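PDB 2PKP: methanogen homoaconitase small subunit, which forms the heterotetrameric homoaconitase with HacA, interconverting homocitrate, cis-homoaconitate and homoisocitrate by reversible dehydration and hydration on the path to 2-oxosuberate. Local coordinates for residues Asp17-Gly22 with Ile72-Cys77; Asp114-Asp119 with Glu123-Thr128. All blocks are in the same frame, centred on the assembly; numbering follows the deposited sequence.

Contact 1: residues Asp17-Gly22 with Ile72-Cys77; sequences DAIIPG and IAIKYC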
ATOM      1  N   ASP A  17       0.066   8.840  23.350  1.00 33.05           N
ATOM      2  CA  ASP A  17       1.286   9.601  23.626  1.00 34.71           C
ATOM      3  C   ASP A  17       2.534   8.799  23.298  1.00 32.61           C
ATOM      4  O   ASP A  17       3.560   9.358  22.914  1.00 31.67           O
ATOM      5  CB  ASP A  17       1.328  10.051  25.085  1.00 39.22           C
ATOM      6  CG  ASP A  17       0.402  11.216  25.350  1.00 40.95           C
ATOM      7  OD1 ASP A  17       0.565  12.261  24.682  1.00 41.61           O
ATOM      8  OD2 ASP A  17      -0.488  11.085  26.215  1.00 44.00           O
ATOM      9  N   ALA A  18       2.442   7.484  23.459  1.00 29.96           N
ATOM     10  CA  ALA A  18       3.557   6.605  23.143  1.00 27.63           C
ATOM     11  C   ALA A  18       3.651   6.540  21.621  1.00 25.68           C
ATOM     12  O   ALA A  18       4.739   6.529  21.053  1.00 26.47           O
ATOM     13  CB  ALA A  18       3.309   5.217  23.711  1.00 24.88           C
ATOM     14  N   ILE A  19       2.491   6.519  20.971  1.00 23.82           N
ATOM     15  CA  ILE A  19       2.415   6.449  19.518  1.00 24.10           C
ATOM     16  C   ILE A  19       2.922   7.731  18.860  1.00 24.98           C
ATOM     17  O   ILE A  19       3.671   7.686  17.882  1.00 22.88           O
ATOM     18  CB  ILE A  19       0.959   6.166  19.064  1.00 22.92           C
ATOM     19  CG1 ILE A  19       0.534   4.777  19.549  1.00 20.78           C
ATOM     20  CG2 ILE A  19       0.840   6.267  17.546  1.00 22.26           C
ATOM     21  CD1 ILE A  19      -0.931   4.469  19.320  1.00 18.11           C
ATOM     22  N   ILE A  20       2.508   8.871  19.395  1.00 25.63           N
ATOM     23  CA  ILE A  20       2.926  10.166  18.867  1.00 26.72           C
ATOM     24  C   ILE A  20       2.879  11.195  19.998  1.00 29.50           C
ATOM     25  O   ILE A  20       1.853  11.822  20.246  1.00 31.72           O
ATOM     26  CB  ILE A  20       2.015  10.614  17.684  1.00 23.95           C
ATOM     27  CG1 ILE A  20       2.473  11.974  17.148  1.00 25.34           C
ATOM     28  CG2 ILE A  20       0.562  10.667  18.119  1.00 23.78           C
ATOM     29  CD1 ILE A  20       3.827  11.948  16.474  1.00 23.21           C
ATOM     30  N   PRO A  21       4.001  11.360  20.713  1.00 32.98           N
ATOM     31  CA  PRO A  21       4.123  12.302  21.830  1.00 35.90           C
ATOM     32  C   PRO A  21       3.465  13.657  21.586  1.00 37.94           C
ATOM     33  O   PRO A  21       3.604  14.246  20.515  1.00 37.51           O
ATOM     34  CB  PRO A  21       5.628  12.406  22.015  1.00 34.65           C
ATOM     35  CG  PRO A  21       6.064  10.999  21.727  1.00 34.41           C
ATOM     36  CD  PRO A  21       5.279  10.667  20.476  1.00 31.95           C
ATOM     37  N   GLY A  22       2.751  14.141  22.599  1.00 41.67           N
ATOM     38  CA  GLY A  22       2.057  15.415  22.509  1.00 43.25           C
ATOM     39  C   GLY A  22       2.813  16.587  21.903  1.00 46.10           C
ATOM     40  O   GLY A  22       2.245  17.327  21.102  1.00 46.23           O
ATOM     41  N   ILE A  72      -2.550   8.778  11.895  1.00 22.81           N
ATOM     42  CA  ILE A  72      -1.896   9.378  10.739  1.00 22.59           C
ATOM     43  C   ILE A  72      -0.388   9.111  10.805  1.00 20.56           C
ATOM     44  O   ILE A  72       0.261   8.933   9.778  1.00 20.87           O
ATOM     45  CB  ILE A  72      -2.165  10.905  10.677  1.00 25.12           C
ATOM     46  CG1 ILE A  72      -3.640  11.146  10.328  1.00 26.22           C
ATOM     47  CG2 ILE A  72      -1.252  11.572   9.649  1.00 22.63           C
ATOM     48  CD1 ILE A  72      -4.027  12.614  10.250  1.00 30.72           C
ATOM     49  N   ALA A  73       0.151   9.071  12.021  1.00 19.04           N
ATOM     50  CA  ALA A  73       1.573   8.813  12.232  1.00 19.59           C
ATOM     51  C   ALA A  73       1.899   7.397  11.784  1.00 17.86           C
ATOM     52  O   ALA A  73       2.935   7.151  11.171  1.00 19.48           O
ATOM     53  CB  ALA A  73       1.925   8.985  13.705  1.00 19.37           C
ATOM     54  N   ILE A  74       1.006   6.465  12.098  1.00 18.15           N
ATOM     55  CA  ILE A  74       1.187   5.072  11.715  1.00 16.23           C
ATOM     56  C   ILE A  74       1.020   4.921  10.198  1.00 18.92           C
ATOM     57  O   ILE A  74       1.903   4.402   9.510  1.00 18.89           O
ATOM     58  CB  ILE A  74       0.156   4.170  12.438  1.00 16.90           C
ATOM     59  CG1 ILE A  74       0.386   4.240  13.953  1.00 16.07           C
ATOM     60  CG2 ILE A  74       0.276   2.729  11.941  1.00 14.54           C
ATOM     61  CD1 ILE A  74      -0.693   3.557  14.784  1.00 14.82           C
ATOM     62  N   LYS A  75      -0.110   5.399   9.683  1.00 19.55           N
ATOM     63  CA  LYS A  75      -0.405   5.309   8.257  1.00 22.66           C
ATOM     64  C   LYS A  75       0.692   5.914   7.382  1.00 24.84           C
ATOM     65  O   LYS A  75       1.038   5.352   6.337  1.00 24.81           O
ATOM     66  CB  LYS A  75      -1.744   5.988   7.957  1.00 23.70           C
ATOM     67  CG  LYS A  75      -2.155   5.980   6.487  1.00 28.49           C
ATOM     68  CD  LYS A  75      -3.456   6.769   6.296  1.00 32.81           C
ATOM     69  CE  LYS A  75      -3.956   6.761   4.849  1.00 34.38           C
ATOM     70  NZ  LYS A  75      -3.044   7.476   3.913  1.00 36.57           N
ATOM     71  N   TYR A  76       1.254   7.042   7.802  1.00 23.62           N
ATOM     72  CA  TYR A  76       2.292   7.665   6.993  1.00 24.76           C
ATOM     73  C   TYR A  76       3.693   7.071   7.112  1.00 24.35           C
ATOM     74  O   TYR A  76       4.655   7.620   6.570  1.00 22.05           O
ATOM     75  CB  TYR A  76       2.304   9.180   7.214  1.00 26.98           C
ATOM     76  CG  TYR A  76       1.226   9.855   6.396  1.00 28.59           C
ATOM     77  CD1 TYR A  76      -0.118   9.753   6.762  1.00 29.43           C
ATOM     78  CD2 TYR A  76       1.537  10.521   5.210  1.00 28.79           C
ATOM     79  CE1 TYR A  76      -1.121  10.291   5.967  1.00 31.10           C
ATOM     80  CE2 TYR A  76       0.540  11.062   4.404  1.00 31.62           C
ATOM     81  CZ  TYR A  76      -0.787  10.941   4.789  1.00 33.36           C
ATOM     82  OH  TYR A  76      -1.784  11.454   3.993  1.00 38.22           O
ATOM     83  N   CYS A  77       3.798   5.944   7.811  1.00 22.91           N
ATOM     84  CA  CYS A  77       5.065   5.226   7.934  1.00 24.56           C
ATOM     85  C   CYS A  77       4.987   4.126   6.887  1.00 24.69           C
ATOM     86  O   CYS A  77       5.929   3.356   6.698  1.00 28.55           O
ATOM     87  CB  CYS A  77       5.218   4.578   9.314  1.00 24.44           C
ATOM     88  SG  CYS A  77       5.943   5.630  10.575  1.00 27.83           S
TER
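Ile19 meets Ile74 through its branch methyl: CG2 lies 4.2 Å from Ile74 CG1 and equally far from Ile74 CD1, so one methyl rests against the outer half of the Ile74 side chain. The side chains approach at a slant. In Ile19, CG1 stands anti to the carbonyl carbon (chi1 -65°), which leaves CG2 to face helix 68-75. Ile74 leaves its backbone at an angle to the partner, but its end comes nearer through CG1 and CD1. Beside this pair, Ile20 approaches Ala73 with its methine, CB to CB 4.3 Å. Ile20 CG1 is anti to the backbone N, and a chi2 of 67° brings Ile20 CD1 to 4.5 Å from Ala73 CB. The contact is thus a small apolar junction, with no hydrogen bond across it, between the end of helix 16-19 and the last turn of helix 68-75 in the aconitase C-terminal (swivel) type domain. Ile20 is the first residue to leave helical geometry, and Tyr76 does so at the end of helix 68-75, though its N still bonds Ile72 O at 2.9 Å. Ala70, one turn back from Ala73, also touches both Ile19 and Ile20, while Phe61 adjoins Ile19 and Leu33 of helix 30-34 adjoins Ile20. Phe91 of helix 89-98 packs on Ile74. The Ile19 side chain is about 10 Å from the bound zinc ion, held by Asp13 and Cys63.

Contact 2: residues Asp114-Asp119 with Glu123-Thr128; sequences DIVEID and EEIVIT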
ATOM      1  N   ASP A 114       9.092 -11.060  13.409  1.00 15.71           N
ATOM      2  CA  ASP A 114       8.483 -12.140  12.625  1.00 18.11           C
ATOM      3  C   ASP A 114       7.992 -11.558  11.308  1.00 16.76           C
ATOM      4  O   ASP A 114       7.702 -10.365  11.218  1.00 18.26           O
ATOM      5  CB  ASP A 114       7.271 -12.764  13.338  1.00 13.40           C
ATOM      6  CG  ASP A 114       7.662 -13.765  14.423  1.00 19.22           C
ATOM      7  OD1 ASP A 114       8.788 -14.300  14.383  1.00 15.77           O
ATOM      8  OD2 ASP A 114       6.824 -14.029  15.306  1.00 19.01           O
ATOM      9  N   ILE A 115       7.924 -12.393  10.277  1.00 17.59           N
ATOM     10  CA  ILE A 115       7.395 -11.948   8.997  1.00 16.40           C
ATOM     11  C   ILE A 115       5.949 -12.442   9.034  1.00 17.40           C
ATOM     12  O   ILE A 115       5.707 -13.646   9.163  1.00 17.00           O
ATOM     13  CB  ILE A 115       8.137 -12.596   7.812  1.00 20.08           C
ATOM     14  CG1 ILE A 115       9.622 -12.223   7.868  1.00 19.22           C
ATOM     15  CG2 ILE A 115       7.502 -12.144   6.492  1.00 18.92           C
ATOM     16  CD1 ILE A 115       9.885 -10.729   7.881  1.00 19.76           C
ATOM     17  N   VAL A 116       4.994 -11.523   8.953  1.00 14.32           N
ATOM     18  CA  VAL A 116       3.590 -11.905   9.011  1.00 13.97           C
ATOM     19  C   VAL A 116       2.869 -11.625   7.708  1.00 15.92           C
ATOM     20  O   VAL A 116       3.156 -10.648   7.017  1.00 16.33           O
ATOM     21  CB  VAL A 116       2.843 -11.179  10.163  1.00 15.18           C
ATOM     22  CG1 VAL A 116       3.464 -11.560  11.503  1.00 13.44           C
ATOM     23  CG2 VAL A 116       2.881  -9.665   9.964  1.00 12.76           C
ATOM     24  N   GLU A 117       1.932 -12.502   7.379  1.00 12.77           N
ATOM     25  CA  GLU A 117       1.152 -12.376   6.158  1.00 15.58           C
ATOM     26  C   GLU A 117      -0.310 -12.372   6.573  1.00 16.12           C
ATOM     27  O   GLU A 117      -0.854 -13.404   6.980  1.00 16.08           O
ATOM     28  CB  GLU A 117       1.446 -13.563   5.232  1.00 14.81           C
ATOM     29  CG  GLU A 117       0.998 -13.376   3.803  1.00 22.57           C
ATOM     30  CD  GLU A 117       1.359 -14.558   2.922  1.00 20.29           C
ATOM     31  OE1 GLU A 117       2.536 -14.990   2.929  1.00 22.80           O
ATOM     32  OE2 GLU A 117       0.461 -15.051   2.218  1.00 25.65           O
ATOM     33  N   ILE A 118      -0.934 -11.202   6.494  1.00 14.17           N
ATOM     34  CA  ILE A 118      -2.333 -11.051   6.865  1.00 16.47           C
ATOM     35  C   ILE A 118      -3.225 -11.224   5.642  1.00 20.12           C
ATOM     36  O   ILE A 118      -3.155 -10.429   4.702  1.00 16.97           O
ATOM     37  CB  ILE A 118      -2.602  -9.652   7.451  1.00 17.32           C
ATOM     38  CG1 ILE A 118      -1.666  -9.393   8.635  1.00 17.42           C
ATOM     39  CG2 ILE A 118      -4.063  -9.538   7.882  1.00 17.33           C
ATOM     40  CD1 ILE A 118      -1.670  -7.942   9.100  1.00 17.24           C
ATOM     41  N   ASP A 119      -4.055 -12.266   5.649  1.00 20.10           N
ATOM     42  CA  ASP A 119      -4.968 -12.512   4.538  1.00 20.25           C
ATOM     43  C   ASP A 119      -6.332 -12.034   5.010  1.00 19.19           C
ATOM     44  O   ASP A 119      -6.993 -12.709   5.799  1.00 19.62           O
ATOM     45  CB  ASP A 119      -5.028 -14.001   4.197  1.00 22.99           C
ATOM     46  CG  ASP A 119      -5.811 -14.280   2.921  1.00 22.76           C
ATOM     47  OD1 ASP A 119      -6.893 -13.693   2.734  1.00 20.77           O
ATOM     48  OD2 ASP A 119      -5.344 -15.096   2.106  1.00 29.05           O
ATOM     49  N   GLU A 123      -9.087 -14.205   6.792  1.00 17.57           N
ATOM     50  CA  GLU A 123      -9.034 -13.782   8.185  1.00 17.97           C
ATOM     51  C   GLU A 123      -8.074 -14.667   8.977  1.00 16.67           C
ATOM     52  O   GLU A 123      -8.421 -15.251  10.007  1.00 15.96           O
ATOM     53  CB  GLU A 123     -10.423 -13.808   8.814  1.00 18.82           C
ATOM     54  CG  GLU A 123     -11.302 -12.686   8.319  1.00 26.35           C
ATOM     55  CD  GLU A 123     -12.569 -12.556   9.117  1.00 28.84           C
ATOM     56  OE1 GLU A 123     -13.420 -13.463   9.024  1.00 32.31           O
ATOM     57  OE2 GLU A 123     -12.709 -11.550   9.846  1.00 33.25           O
ATOM     58  N   GLU A 124      -6.859 -14.760   8.459  1.00 17.80           N
ATOM     59  CA  GLU A 124      -5.804 -15.541   9.076  1.00 17.93           C
ATOM     60  C   GLU A 124      -4.535 -14.736   8.941  1.00 15.23           C
ATOM     61  O   GLU A 124      -4.413 -13.899   8.045  1.00 15.40           O
ATOM     62  CB  GLU A 124      -5.582 -16.861   8.342  1.00 20.04           C
ATOM     63  CG  GLU A 124      -6.803 -17.712   8.160  1.00 27.94           C
ATOM     64  CD  GLU A 124      -6.456 -19.022   7.491  1.00 29.30           C
ATOM     65  OE1 GLU A 124      -5.794 -18.991   6.431  1.00 30.23           O
ATOM     66  OE2 GLU A 124      -6.840 -20.079   8.030  1.00 36.88           O
ATOM     67  N   ILE A 125      -3.594 -15.000   9.831  1.00 12.61           N
ATOM     68  CA  ILE A 125      -2.306 -14.336   9.796  1.00 11.65           C
ATOM     69  C   ILE A 125      -1.299 -15.459   9.753  1.00 12.74           C
ATOM     70  O   ILE A 125      -1.232 -16.262  10.676  1.00 10.86           O
ATOM     71  CB  ILE A 125      -2.045 -13.514  11.066  1.00 12.44           C
ATOM     72  CG1 ILE A 125      -3.052 -12.366  11.167  1.00 12.55           C
ATOM     73  CG2 ILE A 125      -0.609 -13.006  11.052  1.00  9.57           C
ATOM     74  CD1 ILE A 125      -3.044 -11.660  12.505  1.00 12.86           C
ATOM     75  N   VAL A 126      -0.546 -15.541   8.666  1.00 11.55           N
ATOM     76  CA  VAL A 126       0.473 -16.567   8.547  1.00 13.15           C
ATOM     77  C   VAL A 126       1.779 -15.972   9.066  1.00 14.97           C
ATOM     78  O   VAL A 126       2.213 -14.916   8.607  1.00 15.12           O
ATOM     79  CB  VAL A 126       0.676 -17.004   7.067  1.00 14.82           C
ATOM     80  CG1 VAL A 126       1.692 -18.133   6.990  1.00 15.46           C
ATOM     81  CG2 VAL A 126      -0.643 -17.438   6.466  1.00 14.01           C
ATOM     82  N   ILE A 127       2.384 -16.640  10.042  1.00 15.54           N
ATOM     83  CA  ILE A 127       3.657 -16.211  10.606  1.00 16.99           C
ATOM     84  C   ILE A 127       4.631 -17.127   9.880  1.00 18.78           C
ATOM     85  O   ILE A 127       5.009 -18.190  10.379  1.00 17.28           O
ATOM     86  CB  ILE A 127       3.690 -16.454  12.127  1.00 19.55           C
ATOM     87  CG1 ILE A 127       2.416 -15.874  12.757  1.00 18.75           C
ATOM     88  CG2 ILE A 127       4.925 -15.797  12.733  1.00 17.90           C
ATOM     89  CD1 ILE A 127       2.283 -16.117  14.240  1.00 27.06           C
ATOM     90  N   THR A 128       5.003 -16.699   8.677  1.00 18.18           N
ATOM     91  CA  THR A 128       5.863 -17.462   7.786  1.00 19.90           C
ATOM     92  C   THR A 128       7.137 -18.056   8.362  1.00 21.57           C
ATOM     93  O   THR A 128       7.437 -19.214   8.099  1.00 20.03           O
ATOM     94  CB  THR A 128       6.220 -16.630   6.533  1.00 22.18           C
ATOM     95  OG1 THR A 128       7.043 -15.520   6.908  1.00 24.58           O
ATOM     96  CG2 THR A 128       4.943 -16.105   5.869  1.00 21.72           C
TER
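Thr128 turns OG1 to lie between its own backbone N and carbonyl carbon (chi1 67°), which sets that oxygen 3.3 Å from Ile115 CB and 3.2 Å from Ile115 O. Glu117 sends CG anti to its N (chi1 -164°), and its side chain crosses that of Thr128 at about a right angle, Glu117 OE1 being 4.0 Å from Thr128 CG2. An alanine at Thr128 lacks both OG1 and CG2, and a gap would probably open beside Ile115 CB and the Glu117 carboxylate. Strands 115-119 and 124-127 form an antiparallel beta hairpin within the mixed sheet. Glu117 and Val126 make a hydrogen-bonded pair: Glu117 N reaches Val126 O at 2.7 Å, in the carbonyl plane, and Val126 N returns to Glu117 O with a nearly straight N-H...O angle of 163°. At the turn, two residues, Glu123 and Glu124, stand opposite the single Asp119, a G1 beta bulge, Glu123 having positive phi. Asp119 N donates to Glu124 O at 2.9 Å, whereas the two bonds into Asp119 O are weak. On the buried face Ile118 and Ile125 lie side by side, CG1 to CG1 4.1 Å, and Ile125 CG2 touches Val116 CB; Ile83 of strand 81-84 packs against both isoleucines. On the other face, Glu117 OE1 forms a salt bridge with Lys4, and its OE2 another with Lys4 of the second subunit.

From the N terminus, strand 2-9 runs first into the middle of the sheet, and the chain then reaches helix 16-19. Contact 1 closes a loop of 49 residues, which includes helix 30-34, helix 45-48, strand 54-57 and Cys63 of the zinc site, by bringing helix 68-75 back to residues 17-22. The chain then lays down strands 81-84 and 101-104 before contact 2 closes a turn of just three residues. The two loops are in series, neither nested nor crossed; the contacts themselves lie on opposite sides of the chain's centre, their nearest atoms about 11 Å apart. Strand 2-9, between strands 54-57 and 115-119, joins the parallel part of the sheet to the hairpin of contact 2.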